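Local coordinates for Ras-associated and pleckstrin homology domains-containing protein 1 (Homo sapiens, PDB 4GMV), which mediates localized membrane signals, is implicated in lamellipodial dynamics, targets EVL and VASP to the leading edge, and binds RAC1 through its Ras-associating and PH domains, at residues A27-L32 against V48-T53; H37-S42 against I110-I115; K44-D49 against D59-K64; Q83-F88 against Y213-R218. All coordinates share one frame; numbering follows the deposited sequence.

Interaction 1 (A27-L32 against V48-T53); sequences AQVKKL and VDERQT
Val29 spreads its two methyls over the turn that follows strand 43-49: CG1 meets Asp49 CB at 3.7 Å, and CG2 lies 3.8 Å from Glu50 CG, with the CG of Arg51 close behind. Its first torsion (chi1 64°) sets CG2 anti to the backbone N and wedges CG1 between N and carbonyl carbon, an arrangement that sends the two branches to different residues. This is the open end of the hairpin made by strands 31-38 and 43-49 in the Ras-associating domain. Leu32 and Val48 form an antiparallel hydrogen-bonded pair, with Leu32 N to Val48 O and Val48 N to Leu32 O both 2.8 Å and almost straight. Lys31 and Asp49 make the next, non-hydrogen-bonded pair, and beyond it the ladder frays: Glu50 N reaches Lys30 O only weakly, at 3.4 Å. Lys30 and Glu50 run side by side, the aliphatic CD of Lys30 resting 3.6 Å from Glu50 OE1, while the ammonium of Lys30 leads away. Lys31 likewise lies along Asp49, its CD packing on Asp49 CB, but its NZ bonds to the carbonyl oxygen of Glu26.

Asp49 starts a type I turn and also an Asx turn, OD1 accepting from Arg51 N at 2.9 Å through its anti lone pair. Asp49 N in turn gives its hydrogen to Gln52 OE1, from above that carbonyl plane. The Glu50 carboxylate thus meets Lys30 methylenes, and neither ammonium contacts the acid beside it, which suggests that backbone bonds and apolar packing contribute more to the pairing than electrostatic attraction.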
# COMPACT_ATOMS: atom_id res chain seq x y z
N ALA A 27 -2.60 -26.93 11.80
CA ALA A 27 -3.52 -27.48 12.79
C ALA A 27 -3.27 -26.95 14.21
O ALA A 27 -4.15 -27.04 15.06
CB ALA A 27 -3.47 -29.00 12.77
N GLN A 28 -2.08 -26.40 14.44
CA GLN A 28 -1.68 -25.99 15.79
C GLN A 28 -1.62 -24.47 15.99
O GLN A 28 -1.13 -23.99 17.02
CB GLN A 28 -0.35 -26.64 16.18
CG GLN A 28 0.84 -26.21 15.32
CD GLN A 28 1.90 -27.30 15.17
OE1 GLN A 28 2.71 -27.25 14.24
NE2 GLN A 28 1.89 -28.28 16.07
N VAL A 29 -2.11 -23.72 15.01
CA VAL A 29 -2.06 -22.25 15.03
C VAL A 29 -3.45 -21.61 15.19
O VAL A 29 -4.45 -22.13 14.68
CB VAL A 29 -1.28 -21.69 13.80
CG1 VAL A 29 -1.99 -22.03 12.49
CG2 VAL A 29 -1.02 -20.20 13.93
N LYS A 30 -3.50 -20.49 15.92
CA LYS A 30 -4.75 -19.76 16.18
C LYS A 30 -5.46 -19.34 14.89
O LYS A 30 -4.93 -18.55 14.11
CB LYS A 30 -4.49 -18.51 17.04
CG LYS A 30 -4.52 -18.75 18.54
CD LYS A 30 -3.14 -19.06 19.10
CE LYS A 30 -3.19 -19.31 20.61
NZ LYS A 30 -3.83 -20.62 20.94
N LYS A 31 -6.65 -19.90 14.69
CA LYS A 31 -7.48 -19.56 13.53
C LYS A 31 -8.46 -18.44 13.87
O LYS A 31 -8.99 -18.38 14.98
CB LYS A 31 -8.24 -20.79 13.04
CG LYS A 31 -7.37 -21.94 12.54
CD LYS A 31 -6.62 -21.57 11.26
CE LYS A 31 -6.28 -22.80 10.42
NZ LYS A 31 -5.36 -23.74 11.12
N LEU A 32 -8.69 -17.55 12.92
CA LEU A 32 -9.66 -16.48 13.05
C LEU A 32 -10.53 -16.46 11.81
O LEU A 32 -10.03 -16.63 10.69
CB LEU A 32 -8.95 -15.13 13.23
CG LEU A 32 -9.70 -13.80 13.05
CD1 LEU A 32 -10.53 -13.44 14.28
CD2 LEU A 32 -8.72 -12.67 12.74
N VAL A 48 -8.57 -17.58 8.44
CA VAL A 48 -7.17 -17.23 8.33
C VAL A 48 -6.48 -17.62 9.64
O VAL A 48 -7.15 -17.92 10.62
CB VAL A 48 -6.96 -15.71 8.08
CG1 VAL A 48 -7.69 -15.24 6.83
CG2 VAL A 48 -7.37 -14.87 9.29
N ASP A 49 -5.15 -17.62 9.64
CA ASP A 49 -4.40 -17.81 10.88
C ASP A 49 -3.43 -16.66 11.12
O ASP A 49 -3.18 -15.86 10.22
CB ASP A 49 -3.68 -19.17 10.90
CG ASP A 49 -2.63 -19.31 9.81
OD1 ASP A 49 -1.61 -18.59 9.86
OD2 ASP A 49 -2.82 -20.15 8.91
N GLU A 50 -2.87 -16.60 12.32
CA GLU A 50 -1.99 -15.50 12.73
C GLU A 50 -0.58 -15.52 12.14
O GLU A 50 0.23 -14.63 12.43
CB GLU A 50 -1.93 -15.39 14.25
CG GLU A 50 -1.25 -16.57 14.94
CD GLU A 50 -1.29 -16.48 16.45
OE1 GLU A 50 -0.71 -17.38 17.10
OE2 GLU A 50 -1.89 -15.52 16.99
N ARG A 51 -0.26 -16.53 11.32
CA ARG A 51 1.03 -16.58 10.62
C ARG A 51 0.91 -16.05 9.20
O ARG A 51 1.91 -15.69 8.58
CB ARG A 51 1.60 -18.00 10.59
CG ARG A 51 2.07 -18.56 11.93
CD ARG A 51 2.94 -17.55 12.66
NE ARG A 51 2.96 -17.79 14.10
CZ ARG A 51 2.92 -16.83 15.03
NH1 ARG A 51 2.83 -15.55 14.66
NH2 ARG A 51 2.95 -17.15 16.32
N GLN A 52 -0.31 -16.02 8.68
CA GLN A 52 -0.52 -15.77 7.25
C GLN A 52 -0.16 -14.35 6.82
O GLN A 52 -0.52 -13.38 7.49
CB GLN A 52 -1.94 -16.14 6.85
CG GLN A 52 -2.17 -17.65 6.78
CD GLN A 52 -3.51 -18.02 6.16
OE1 GLN A 52 -4.56 -17.62 6.64
NE2 GLN A 52 -3.47 -18.81 5.10
N THR A 53 0.59 -14.24 5.73
CA THR A 53 0.78 -12.97 5.03
C THR A 53 -0.47 -12.71 4.18
O THR A 53 -1.23 -13.62 3.90
CB THR A 53 2.00 -12.98 4.08
OG1 THR A 53 1.70 -13.75 2.90
CG2 THR A 53 3.24 -13.53 4.76

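Interaction 2 (H37-S42 against I110-I115); sequences HMSDDS and IFMERI
The Phe111 ring is met at its edge by Met38: CE lies near the ring plane, 4.0 Å from CD2, and SD sits 5.4 Å from the ring centroid at 90° to the normal, an edge-on Met-aromatic contact. Trp73 stacks with the same ring, and Leu58 and Leu61 of helix 54-64 also touch Phe111, which is buried. The setting is the ubiquitin-like fold of the Ras-associating domain, in which strands 31-38 and 108-112 run parallel as neighbours. His37 pairs with Ile110, and Phe111 N donates to His37 O over 2.8 Å in a nearly straight bond. That carbonyl also receives a CA-H contact from Ile110. Phe111 has CG anti to its N (chi1 172°), which carries the ring alongside Met38, the two side chains pointing the same way. On the other face of the strands Ile110 CG2 packs 3.7 Å from His37 O.

Past His37 the chain enters a type I turn that runs from Met38 to Asp41. Asp40 OD2 reaches on to Ser42, just past the turn, and accepts from its OG and its backbone N, the latter bond forming an Asx turn; Asp41 has a salt bridge to Lys108. At the outer margin, Met112, bent at its last torsion (chi3 -63°), brings CE to 3.8 Å from Ser39 OG.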
# COMPACT_ATOMS: atom_id res chain seq x y z
N HIS A 37 -15.27 -8.20 1.98
CA HIS A 37 -16.19 -7.65 1.00
C HIS A 37 -15.66 -7.82 -0.39
O HIS A 37 -14.45 -7.82 -0.62
CB HIS A 37 -16.49 -6.18 1.28
CG HIS A 37 -17.47 -5.96 2.40
ND1 HIS A 37 -17.12 -6.05 3.69
CD2 HIS A 37 -18.83 -5.65 2.38
CE1 HIS A 37 -18.20 -5.80 4.46
NE2 HIS A 37 -19.24 -5.56 3.66
N MET A 38 -16.59 -7.99 -1.33
CA MET A 38 -16.28 -8.17 -2.73
C MET A 38 -16.39 -6.84 -3.45
O MET A 38 -16.89 -5.86 -2.89
CB MET A 38 -17.23 -9.20 -3.35
CG MET A 38 -16.69 -10.62 -3.52
SD MET A 38 -15.37 -11.19 -2.42
CE MET A 38 -15.25 -12.91 -2.92
N SER A 39 -15.92 -6.81 -4.70
CA SER A 39 -15.98 -5.63 -5.55
C SER A 39 -17.38 -5.00 -5.62
O SER A 39 -17.50 -3.79 -5.81
CB SER A 39 -15.51 -5.99 -6.96
OG SER A 39 -15.30 -4.82 -7.72
N ASP A 40 -18.41 -5.82 -5.45
CA ASP A 40 -19.81 -5.39 -5.56
C ASP A 40 -20.51 -5.17 -4.21
O ASP A 40 -21.74 -5.06 -4.15
CB ASP A 40 -20.59 -6.40 -6.40
CG ASP A 40 -20.52 -7.82 -5.84
OD1 ASP A 40 -20.85 -8.77 -6.58
OD2 ASP A 40 -20.13 -8.00 -4.66
N ASP A 41 -19.71 -5.11 -3.14
CA ASP A 41 -20.18 -4.91 -1.75
C ASP A 41 -20.97 -6.08 -1.14
O ASP A 41 -21.56 -5.95 -0.07
CB ASP A 41 -20.92 -3.57 -1.57
CG ASP A 41 -20.72 -2.97 -0.17
OD1 ASP A 41 -19.62 -3.15 0.42
OD2 ASP A 41 -21.65 -2.30 0.33
N SER A 42 -20.97 -7.23 -1.82
CA SER A 42 -21.37 -8.47 -1.18
C SER A 42 -20.20 -8.95 -0.33
O SER A 42 -19.05 -8.56 -0.58
CB SER A 42 -21.75 -9.53 -2.22
OG SER A 42 -20.60 -9.98 -2.93
N ILE A 110 -11.73 -5.35 1.67
CA ILE A 110 -12.19 -5.59 0.30
C ILE A 110 -11.20 -6.42 -0.52
O ILE A 110 -10.01 -6.12 -0.58
CB ILE A 110 -12.54 -4.26 -0.42
CG1 ILE A 110 -13.46 -3.39 0.45
CG2 ILE A 110 -13.20 -4.55 -1.76
CD1 ILE A 110 -13.53 -1.93 0.05
N PHE A 111 -11.71 -7.49 -1.12
CA PHE A 111 -10.96 -8.31 -2.06
C PHE A 111 -11.35 -7.88 -3.46
O PHE A 111 -12.50 -8.06 -3.87
CB PHE A 111 -11.25 -9.80 -1.83
CG PHE A 111 -10.67 -10.71 -2.88
CD1 PHE A 111 -9.31 -10.72 -3.14
CD2 PHE A 111 -11.49 -11.58 -3.58
CE1 PHE A 111 -8.79 -11.56 -4.11
CE2 PHE A 111 -10.98 -12.43 -4.54
CZ PHE A 111 -9.61 -12.42 -4.81
N MET A 112 -10.41 -7.28 -4.17
CA MET A 112 -10.64 -6.79 -5.53
C MET A 112 -9.35 -6.52 -6.30
O MET A 112 -8.24 -6.56 -5.74
CB MET A 112 -11.58 -5.55 -5.52
CG MET A 112 -10.99 -4.27 -4.93
SD MET A 112 -12.13 -2.86 -4.86
CE MET A 112 -12.48 -2.55 -6.60
N GLU A 113 -9.53 -6.29 -7.60
CA GLU A 113 -8.53 -5.84 -8.56
C GLU A 113 -8.23 -4.38 -8.30
O GLU A 113 -9.05 -3.66 -7.75
CB GLU A 113 -9.08 -5.96 -10.00
CG GLU A 113 -9.55 -7.34 -10.40
CD GLU A 113 -9.33 -7.63 -11.87
OE1 GLU A 113 -10.33 -7.66 -12.66
OE2 GLU A 113 -8.16 -7.82 -12.25
N ARG A 114 -7.06 -3.93 -8.73
CA ARG A 114 -6.53 -2.63 -8.33
C ARG A 114 -5.30 -2.29 -9.15
O ARG A 114 -4.17 -2.58 -8.73
CB ARG A 114 -6.10 -2.63 -6.84
CG ARG A 114 -7.15 -2.96 -5.79
CD ARG A 114 -8.15 -1.85 -5.51
NE ARG A 114 -7.60 -0.50 -5.66
CZ ARG A 114 -8.04 0.57 -4.99
NH1 ARG A 114 -9.03 0.45 -4.11
NH2 ARG A 114 -7.49 1.76 -5.19
N ILE A 115 -5.51 -1.65 -10.30
CA ILE A 115 -4.41 -1.08 -11.10
C ILE A 115 -3.22 -0.58 -10.23
O ILE A 115 -2.06 -0.78 -10.58
CB ILE A 115 -4.90 0.14 -11.91
CG1 ILE A 115 -6.25 -0.14 -12.61
CG2 ILE A 115 -3.82 0.60 -12.88
CD1 ILE A 115 -6.17 -0.92 -13.92

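Interaction 3 (K44-D49 against D59-K64); sequences KTMMVD and DNLMDK
Met46 and Leu61 cross at about a right angle, the sulfur of Met46 bearing on the branch point of the leucine: SD lies 3.5 Å from Leu61 CG and has both leucine methyls close by. The thioether is extended as far as SD and then bends (chi3 -68°), which turns CE toward Asn60, 3.8 Å from its CB, again nearly perpendicular to that side chain. Lys44, two residues earlier on the same side of the strand, slides past Leu61 in the opposite direction and places NZ 3.5 Å from its CD2.

From the helix side Lys64 comes back toward the strand. Its tip meets that of Lys44, the two NZ atoms being 4.1 Å apart, while Lys64 NZ also lies 3.4 Å from Met46 CB. Like charges this close would be expected to disfavour one another and could lower the affinity of one amine for its proton. The carbonyl oxygen of Thr45 is 3.3 Å from Lys64 NZ, where it may partly offset the charge. No clear hydrogen bond joins the segments, so Met46 and Leu61, both buried, make the apolar centre, with the lysines at its margin.

The segment axes approach to 10.2 Å at 137°, the helix thus lying across one face of the ubiquitin-like sheet and running roughly against the strand. Strand 31-38 flanks 44-49 through backbone bonds, whereas Asn60 is tied by OD1 to Gln52 in the turn leading into helix 54-64, and Asp59 forms salt bridges with Arg55 and with Arg280 near the C-terminus.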
# COMPACT_ATOMS: atom_id res chain seq x y z
N LYS A 44 -18.42 -12.29 2.43
CA LYS A 44 -18.09 -13.70 2.51
C LYS A 44 -17.24 -13.83 3.76
O LYS A 44 -16.52 -12.89 4.12
CB LYS A 44 -17.25 -14.07 1.28
CG LYS A 44 -17.18 -15.55 0.92
CD LYS A 44 -16.40 -15.80 -0.38
CE LYS A 44 -14.90 -15.62 -0.19
NZ LYS A 44 -14.11 -15.80 -1.45
N THR A 45 -17.33 -14.96 4.43
CA THR A 45 -16.43 -15.21 5.55
C THR A 45 -15.32 -16.14 5.09
O THR A 45 -15.48 -16.83 4.09
CB THR A 45 -17.16 -15.77 6.78
OG1 THR A 45 -17.82 -16.99 6.45
CG2 THR A 45 -18.19 -14.77 7.28
N MET A 46 -14.18 -16.11 5.78
CA MET A 46 -13.12 -17.07 5.52
C MET A 46 -12.20 -17.23 6.71
O MET A 46 -12.07 -16.33 7.55
CB MET A 46 -12.31 -16.69 4.26
CG MET A 46 -11.29 -15.59 4.45
SD MET A 46 -10.26 -15.26 3.01
CE MET A 46 -9.27 -16.75 2.88
N MET A 47 -11.55 -18.39 6.78
CA MET A 47 -10.63 -18.69 7.84
C MET A 47 -9.22 -18.23 7.48
O MET A 47 -8.75 -18.45 6.36
CB MET A 47 -10.64 -20.18 8.14
CG MET A 47 -10.01 -20.54 9.47
SD MET A 47 -10.48 -22.19 10.02
CE MET A 47 -12.06 -21.87 10.78
N VAL A 48 -8.57 -17.58 8.44
CA VAL A 48 -7.17 -17.23 8.33
C VAL A 48 -6.48 -17.62 9.64
O VAL A 48 -7.15 -17.92 10.62
CB VAL A 48 -6.96 -15.71 8.08
CG1 VAL A 48 -7.69 -15.24 6.83
CG2 VAL A 48 -7.37 -14.87 9.29
N ASP A 49 -5.15 -17.62 9.64
CA ASP A 49 -4.40 -17.81 10.88
C ASP A 49 -3.43 -16.66 11.12
O ASP A 49 -3.18 -15.86 10.22
CB ASP A 49 -3.68 -19.17 10.90
CG ASP A 49 -2.63 -19.31 9.81
OD1 ASP A 49 -1.61 -18.59 9.86
OD2 ASP A 49 -2.82 -20.15 8.91
N ASP A 59 -4.11 -15.92 -1.95
CA ASP A 59 -4.07 -17.21 -2.65
C ASP A 59 -5.28 -18.08 -2.31
O ASP A 59 -5.86 -18.71 -3.21
CB ASP A 59 -2.77 -17.97 -2.36
CG ASP A 59 -1.56 -17.35 -3.03
OD1 ASP A 59 -1.72 -16.66 -4.06
OD2 ASP A 59 -0.43 -17.54 -2.53
N ASN A 60 -5.66 -18.11 -1.03
CA ASN A 60 -6.84 -18.86 -0.60
C ASN A 60 -8.12 -18.25 -1.15
O ASN A 60 -9.06 -18.96 -1.50
CB ASN A 60 -6.92 -18.98 0.92
CG ASN A 60 -5.82 -19.87 1.49
OD1 ASN A 60 -5.43 -19.72 2.65
ND2 ASN A 60 -5.32 -20.79 0.68
N LEU A 61 -8.12 -16.92 -1.25
CA LEU A 61 -9.23 -16.21 -1.85
C LEU A 61 -9.33 -16.52 -3.34
O LEU A 61 -10.42 -16.77 -3.84
CB LEU A 61 -9.10 -14.71 -1.61
CG LEU A 61 -9.71 -14.24 -0.29
CD1 LEU A 61 -9.10 -12.92 0.17
CD2 LEU A 61 -11.22 -14.14 -0.41
N MET A 62 -8.18 -16.54 -4.02
CA MET A 62 -8.10 -16.89 -5.44
C MET A 62 -8.37 -18.37 -5.70
O MET A 62 -8.88 -18.72 -6.76
CB MET A 62 -6.74 -16.50 -6.03
CG MET A 62 -6.50 -15.00 -6.14
SD MET A 62 -4.75 -14.55 -6.13
CE MET A 62 -4.32 -14.83 -7.85
N ASP A 63 -8.03 -19.24 -4.75
CA ASP A 63 -8.32 -20.67 -4.88
C ASP A 63 -9.81 -20.96 -4.72
O ASP A 63 -10.40 -21.64 -5.55
CB ASP A 63 -7.51 -21.51 -3.87
CG ASP A 63 -6.04 -21.66 -4.27
OD1 ASP A 63 -5.73 -21.73 -5.49
OD2 ASP A 63 -5.18 -21.72 -3.36
N LYS A 64 -10.40 -20.43 -3.65
CA LYS A 64 -11.82 -20.62 -3.34
C LYS A 64 -12.77 -19.96 -4.35
O LYS A 64 -13.82 -20.52 -4.66
CB LYS A 64 -12.13 -20.10 -1.93
CG LYS A 64 -13.39 -20.68 -1.31
CD LYS A 64 -14.05 -19.69 -0.36
CE LYS A 64 -13.25 -19.47 0.91
NZ LYS A 64 -13.88 -18.42 1.75

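Interaction 4 (Q83-F88 against Y213-R218); sequences QMERIF and YGQDYR
Met84 and Glu85 pair antiparallel with Gly214 and Tyr213, a short beta ladder that joins a strand of the Ras-associating domain to one of the PH domain. Its tight part is the backbone: Glu85 and Tyr213 exchange two bonds, Tyr213 N to Glu85 O at 2.6 Å and Glu85 N to Tyr213 O at 2.9 Å, and Gln215 N reaches Gln83 O at 2.8 Å. Gln83 and Met84 form a G1 bulge opposite Val79. On the face of Met84, Gly214 CA lies 3.4 Å above the Tyr217 ring, offset toward its rim. Met84, bent at its end (chi3 79°), lays CE 3.4 Å from Tyr217 OH, a hydroxyl bonded to the backbone oxygen of Leu82. Tyr217, an experimentally established ABL1 phosphorylation site, is unmodified and buried here. Close packing extends to Gln215, which crosses Glu85 at about a right angle with NE2 3.2 Å from Glu85 CG.

The pairing of Glu85 with the Tyr213 side chain is looser and partly exposed. The carboxylate has a long, weak ion pair with Arg114; it crosses the ring obliquely, their planes 75° apart, and Glu85 OE2 comes no nearer than 4.1 Å to Tyr213 CD2.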
# COMPACT_ATOMS: atom_id res chain seq x y z
N GLN A 83 -12.38 8.15 6.55
CA GLN A 83 -12.57 8.16 5.10
C GLN A 83 -11.26 8.05 4.30
O GLN A 83 -10.90 8.95 3.53
CB GLN A 83 -13.39 9.36 4.66
CG GLN A 83 -14.89 9.20 4.87
CD GLN A 83 -15.67 10.41 4.38
OE1 GLN A 83 -15.20 11.18 3.53
NE2 GLN A 83 -16.87 10.59 4.92
N MET A 84 -10.56 6.94 4.50
CA MET A 84 -9.34 6.66 3.78
C MET A 84 -9.16 5.15 3.58
O MET A 84 -9.80 4.34 4.25
CB MET A 84 -8.12 7.29 4.49
CG MET A 84 -7.77 6.69 5.85
SD MET A 84 -6.33 7.47 6.63
CE MET A 84 -7.07 8.96 7.29
N GLU A 85 -8.29 4.79 2.66
CA GLU A 85 -7.98 3.39 2.42
C GLU A 85 -6.52 3.20 2.05
O GLU A 85 -5.89 4.11 1.49
CB GLU A 85 -8.86 2.76 1.34
CG GLU A 85 -9.51 3.72 0.36
CD GLU A 85 -9.47 3.22 -1.06
OE1 GLU A 85 -10.55 2.96 -1.65
OE2 GLU A 85 -8.34 3.10 -1.60
N ARG A 86 -5.98 2.04 2.41
CA ARG A 86 -4.73 1.59 1.81
C ARG A 86 -4.82 0.14 1.41
O ARG A 86 -5.39 -0.71 2.12
CB ARG A 86 -3.52 1.87 2.70
CG ARG A 86 -3.25 0.84 3.77
CD ARG A 86 -1.87 1.07 4.32
NE ARG A 86 -1.57 0.05 5.32
CZ ARG A 86 -0.72 -0.93 5.11
NH1 ARG A 86 -0.06 -1.00 3.96
NH2 ARG A 86 -0.50 -1.84 6.07
N ILE A 87 -4.28 -0.12 0.23
CA ILE A 87 -4.17 -1.44 -0.36
C ILE A 87 -2.98 -2.08 0.35
O ILE A 87 -1.88 -1.62 0.17
CB ILE A 87 -3.84 -1.32 -1.87
CG1 ILE A 87 -5.02 -0.70 -2.63
CG2 ILE A 87 -3.43 -2.66 -2.43
CD1 ILE A 87 -4.67 -0.15 -4.01
N PHE A 88 -3.21 -3.14 1.13
CA PHE A 88 -2.13 -3.87 1.82
C PHE A 88 -1.03 -4.31 0.87
O PHE A 88 -1.31 -4.75 -0.26
CB PHE A 88 -2.67 -5.14 2.51
CG PHE A 88 -3.47 -4.88 3.75
CD1 PHE A 88 -2.87 -4.34 4.89
CD2 PHE A 88 -4.82 -5.19 3.79
CE1 PHE A 88 -3.61 -4.10 6.04
CE2 PHE A 88 -5.57 -4.95 4.94
CZ PHE A 88 -4.97 -4.41 6.05
N TYR A 213 -4.91 6.46 0.76
CA TYR A 213 -5.59 7.36 -0.15
C TYR A 213 -6.80 7.92 0.58
O TYR A 213 -7.67 7.17 1.05
CB TYR A 213 -6.01 6.60 -1.37
CG TYR A 213 -4.91 6.11 -2.30
CD1 TYR A 213 -4.15 7.01 -3.05
CD2 TYR A 213 -4.70 4.75 -2.49
CE1 TYR A 213 -3.19 6.56 -3.94
CE2 TYR A 213 -3.73 4.30 -3.38
CZ TYR A 213 -3.00 5.20 -4.10
OH TYR A 213 -2.06 4.73 -4.98
N GLY A 214 -6.86 9.24 0.72
CA GLY A 214 -8.04 9.89 1.30
C GLY A 214 -9.20 9.81 0.33
O GLY A 214 -8.99 9.82 -0.88
N GLN A 215 -10.42 9.70 0.86
CA GLN A 215 -11.65 9.60 0.06
C GLN A 215 -12.48 10.87 0.26
O GLN A 215 -12.87 11.19 1.39
CB GLN A 215 -12.49 8.37 0.49
CG GLN A 215 -11.73 7.07 0.80
CD GLN A 215 -12.58 6.03 1.56
OE1 GLN A 215 -13.33 6.36 2.49
NE2 GLN A 215 -12.44 4.76 1.17
N ASP A 216 -12.75 11.58 -0.83
CA ASP A 216 -13.68 12.73 -0.86
C ASP A 216 -13.30 13.85 0.12
O ASP A 216 -14.16 14.45 0.78
CB ASP A 216 -15.13 12.26 -0.66
CG ASP A 216 -16.15 13.35 -0.93
OD1 ASP A 216 -17.21 13.34 -0.26
OD2 ASP A 216 -15.89 14.23 -1.78
N TYR A 217 -12.00 14.16 0.17
CA TYR A 217 -11.46 15.13 1.13
C TYR A 217 -11.73 16.58 0.77
O TYR A 217 -11.64 17.47 1.63
CB TYR A 217 -9.97 14.89 1.36
CG TYR A 217 -9.67 13.77 2.33
CD1 TYR A 217 -10.68 12.92 2.78
CD2 TYR A 217 -8.37 13.55 2.78
CE1 TYR A 217 -10.40 11.89 3.66
CE2 TYR A 217 -8.09 12.52 3.65
CZ TYR A 217 -9.11 11.69 4.09
OH TYR A 217 -8.84 10.67 4.97
N ARG A 218 -12.04 16.83 -0.50
CA ARG A 218 -12.43 18.15 -0.98
C ARG A 218 -13.66 18.64 -0.22
O ARG A 218 -13.79 19.83 0.09
CB ARG A 218 -12.74 18.08 -2.46
CG ARG A 218 -12.53 19.36 -3.23
CD ARG A 218 -12.72 19.10 -4.71
NE ARG A 218 -12.78 20.35 -5.47
CZ ARG A 218 -13.87 21.10 -5.60
NH1 ARG A 218 -15.01 20.74 -5.03
NH2 ARG A 218 -13.81 22.21 -6.32

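Interactions 1, 2 and 3 lie within the Ras-associating domain, whereas interaction 4 links it to the PH domain. Interactions 1 and 2 use opposite ends of strand 31-38, their centres about 23 Å apart, the first pairing it with strand 43-49 and the second with 108-112. Interaction 3, centred about 12 Å from interaction 1, shares Val48 and Asp49 with it and brings in helix 54-64; Leu61 also packs on Phe111 of interaction 2. Interaction 4 follows 1 and 3 along the chain and crosses 2, which it touches where Arg114 meets Ile87. A continuous run of contacts thus connects the hairpin and helix to the interdomain strand pairing, consistent with an integrated RA-PH unit.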